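Long-range contact in Emp46p (PDB 2A6V), which serves as a cargo receptor with a carbohydrate recognition domain and is involved in the secretion of glycoproteins: residues 65-71 with 214-220. Residue numbers count along the deposited sequence, not the author numbering.
Sequences AMTIEWT and KMKLYDG
Parts of two extended strands, residues 66-71 of strand 66-75 and 214-218 of strand 209-218, run antiparallel, the axes of these short segments 4.7 Å apart at closest approach and 174° between their directions, and show how partners distant in sequence can become neighbours in a sheet. Thr67–Tyr218, Glu69–Lys216 and Thr71–Lys214 are the hydrogen-bonded pairs, each closed by reciprocal N-H...O bonds: Thr67 N to Tyr218 O 3.0 Å and Tyr218 N to Thr67 O 2.8 Å; Glu69 N to Lys216 O 2.9 Å and Lys216 N to Glu69 O 3.0 Å; Thr71 N to Lys214 O 2.9 Å, with a weak return from Lys214 N to Thr71 O at 3.4 Å. Between them sit the non-hydrogen-bonded pairs Ile68–Leu217 and Trp70–Met215, CA atoms 4.5 and 4.6 Å apart, so successive pairs present opposite faces. Past Tyr218, Asp219 (phi/psi -83/41) breaks the strand; a water oxygen accepts from Ala65 N at 3.2 Å and donates to Asp219 O at 2.4 Å.

In the legume-lectin-like beta sandwich, these neighbouring strands belong to one antiparallel sheet, and Ile68, Trp70, Met215 and Leu217 face the other sheet, meeting Leu89 and Ile197. Met215 (chi1 t, chi2 m) lays CG over the Trp70 six-membered ring, 3.4 Å from its centroid, a CH-pi contact, with SD 4.8 Å from that centroid in a Met-aromatic contact. Ile68 CG1 lies 4.0 Å from Leu217 CD1, and Ile68 CG2 3.9 Å from Met215 CE.

The opposite face carries Thr67, Glu69, Thr71, Lys214, Lys216 and Tyr218. The m rotamer of Thr67 turns OG1 to Gly220 O, donating at 2.6 Å. Glu69 pairs chiefly with Arg161 in a salt bridge, while Tyr218 OH reaches Glu69 OE1 through a weak 3.4 Å hydrogen bond.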
loop_
_atom_site.group_PDB
_atom_site.type_symbol
_atom_site.label_atom_id
_atom_site.label_comp_id
_atom_site.label_asym_id
_atom_site.label_seq_id
_atom_site.Cartn_x
_atom_site.Cartn_y
_atom_site.Cartn_z
ATOM N N ALA A 65 -1.484 19.296 -3.547
ATOM C CA ALA A 65 -2.229 18.039 -3.462
ATOM C C ALA A 65 -1.422 16.887 -4.061
ATOM O O ALA A 65 -0.347 17.086 -4.642
ATOM C CB ALA A 65 -3.562 18.178 -4.175
ATOM N N MET A 66 -1.921 15.666 -3.903
ATOM C CA MET A 66 -1.206 14.517 -4.462
ATOM C C MET A 66 -2.102 13.376 -4.862
ATOM O O MET A 66 -3.200 13.230 -4.342
ATOM C CB MET A 66 -0.154 14.025 -3.479
ATOM C CG MET A 66 -0.655 13.372 -2.225
ATOM S SD MET A 66 0.599 12.267 -1.462
ATOM C CE MET A 66 -0.530 11.226 -0.535
ATOM N N THR A 67 -1.600 12.541 -5.768
ATOM C CA THR A 67 -2.241 11.310 -6.176
ATOM C C THR A 67 -1.228 10.169 -6.117
ATOM O O THR A 67 -0.119 10.319 -6.598
ATOM C CB THR A 67 -2.743 11.445 -7.615
ATOM O OG1 THR A 67 -3.660 12.547 -7.703
ATOM C CG2 THR A 67 -3.538 10.202 -8.045
ATOM N N ILE A 68 -1.610 9.045 -5.530
ATOM C CA ILE A 68 -0.801 7.835 -5.580
ATOM C C ILE A 68 -1.641 6.750 -6.210
ATOM O O ILE A 68 -2.782 6.504 -5.799
ATOM C CB ILE A 68 -0.358 7.399 -4.190
ATOM C CG1 ILE A 68 0.572 8.457 -3.563
ATOM C CG2 ILE A 68 0.325 6.040 -4.282
ATOM C CD1 ILE A 68 0.853 8.217 -2.094
ATOM N N GLU A 69 -1.078 6.077 -7.196
ATOM C CA GLU A 69 -1.736 4.986 -7.877
ATOM C C GLU A 69 -0.851 3.764 -7.765
ATOM O O GLU A 69 0.267 3.776 -8.282
ATOM C CB GLU A 69 -1.951 5.317 -9.341
ATOM C CG GLU A 69 -2.953 6.413 -9.588
ATOM C CD GLU A 69 -3.092 6.751 -11.061
ATOM O OE1 GLU A 69 -2.190 6.417 -11.876
ATOM O OE2 GLU A 69 -4.113 7.379 -11.397
ATOM N N TRP A 70 -1.335 2.732 -7.088
ATOM C CA TRP A 70 -0.697 1.423 -7.040
ATOM C C TRP A 70 -1.461 0.438 -7.906
ATOM O O TRP A 70 -2.686 0.340 -7.765
ATOM C CB TRP A 70 -0.713 0.879 -5.618
ATOM C CG TRP A 70 0.171 1.571 -4.622
ATOM C CD1 TRP A 70 -0.187 2.559 -3.748
ATOM C CD2 TRP A 70 1.546 1.292 -4.368
ATOM N NE1 TRP A 70 0.887 2.910 -2.965
ATOM C CE2 TRP A 70 1.964 2.138 -3.322
ATOM C CE3 TRP A 70 2.471 0.397 -4.900
ATOM C CZ2 TRP A 70 3.258 2.119 -2.816
ATOM C CZ3 TRP A 70 3.760 0.401 -4.407
ATOM C CH2 TRP A 70 4.137 1.236 -3.369
ATOM N N THR A 71 -0.779 -0.288 -8.796
ATOM C CA THR A 71 -1.382 -1.319 -9.608
ATOM C C THR A 71 -0.876 -2.628 -9.059
ATOM O O THR A 71 0.340 -2.844 -8.984
ATOM C CB THR A 71 -1.000 -1.146 -11.069
ATOM O OG1 THR A 71 -1.492 0.123 -11.525
ATOM C CG2 THR A 71 -1.637 -2.221 -11.931
ATOM N N LYS A 214 2.850 -1.690 -10.935
ATOM C CA LYS A 214 3.109 -0.293 -11.247
ATOM C C LYS A 214 2.865 0.539 -9.997
ATOM O O LYS A 214 2.081 0.166 -9.108
ATOM C CB LYS A 214 2.227 0.190 -12.391
ATOM C CG LYS A 214 2.495 1.569 -12.920
ATOM C CD LYS A 214 1.729 1.834 -14.273
ATOM C CE LYS A 214 0.443 1.044 -14.437
ATOM N NZ LYS A 214 -0.332 1.481 -15.654
ATOM N N MET A 215 3.584 1.637 -9.900
ATOM C CA MET A 215 3.283 2.650 -8.887
ATOM C C MET A 215 3.698 4.023 -9.388
ATOM O O MET A 215 4.813 4.191 -9.869
ATOM C CB MET A 215 3.960 2.333 -7.548
ATOM C CG MET A 215 3.653 3.357 -6.420
ATOM S SD MET A 215 4.681 4.852 -6.521
ATOM C CE MET A 215 4.153 5.754 -5.112
ATOM N N LYS A 216 2.790 4.981 -9.333
ATOM C CA LYS A 216 3.047 6.351 -9.751
ATOM C C LYS A 216 2.562 7.298 -8.681
ATOM O O LYS A 216 1.507 7.081 -8.081
ATOM C CB LYS A 216 2.309 6.676 -11.045
ATOM C CG LYS A 216 2.772 5.918 -12.261
ATOM C CD LYS A 216 1.986 6.328 -13.512
ATOM C CE LYS A 216 2.498 5.628 -14.764
ATOM N NZ LYS A 216 1.571 5.779 -15.925
ATOM N N LEU A 217 3.319 8.345 -8.432
ATOM C CA LEU A 217 2.876 9.444 -7.606
ATOM C C LEU A 217 2.833 10.678 -8.488
ATOM O O LEU A 217 3.711 10.862 -9.329
ATOM C CB LEU A 217 3.797 9.683 -6.405
ATOM C CG LEU A 217 3.453 10.895 -5.525
ATOM C CD1 LEU A 217 3.860 10.649 -4.101
ATOM C CD2 LEU A 217 4.077 12.236 -6.030
ATOM N N TYR A 218 1.815 11.510 -8.291
ATOM C CA TYR A 218 1.668 12.781 -8.996
ATOM C C TYR A 218 1.571 13.898 -7.975
ATOM O O TYR A 218 0.899 13.776 -6.952
ATOM C CB TYR A 218 0.402 12.809 -9.874
ATOM C CG TYR A 218 0.239 11.699 -10.880
ATOM C CD1 TYR A 218 0.426 11.924 -12.244
ATOM C CD2 TYR A 218 -0.136 10.416 -10.479
ATOM C CE1 TYR A 218 0.268 10.892 -13.165
ATOM C CE2 TYR A 218 -0.298 9.397 -11.386
ATOM C CZ TYR A 218 -0.096 9.632 -12.721
ATOM O OH TYR A 218 -0.262 8.588 -13.606
ATOM N N ASP A 219 2.204 15.020 -8.281
ATOM C CA ASP A 219 2.227 16.164 -7.386
ATOM C C ASP A 219 0.941 16.988 -7.554
ATOM O O ASP A 219 0.971 18.215 -7.571
ATOM C CB ASP A 219 3.436 17.063 -7.693
ATOM C CG ASP A 219 4.781 16.409 -7.406
ATOM O OD1 ASP A 219 4.898 15.514 -6.540
ATOM O OD2 ASP A 219 5.816 16.779 -7.997
ATOM N N GLY A 220 -0.194 16.315 -7.687
ATOM C CA GLY A 220 -1.467 16.991 -7.823
ATOM C C GLY A 220 -2.626 16.013 -7.926
ATOM O O GLY A 220 -2.430 14.800 -7.930
HETATM O O HOH W 1 0.442 19.989 -5.976
#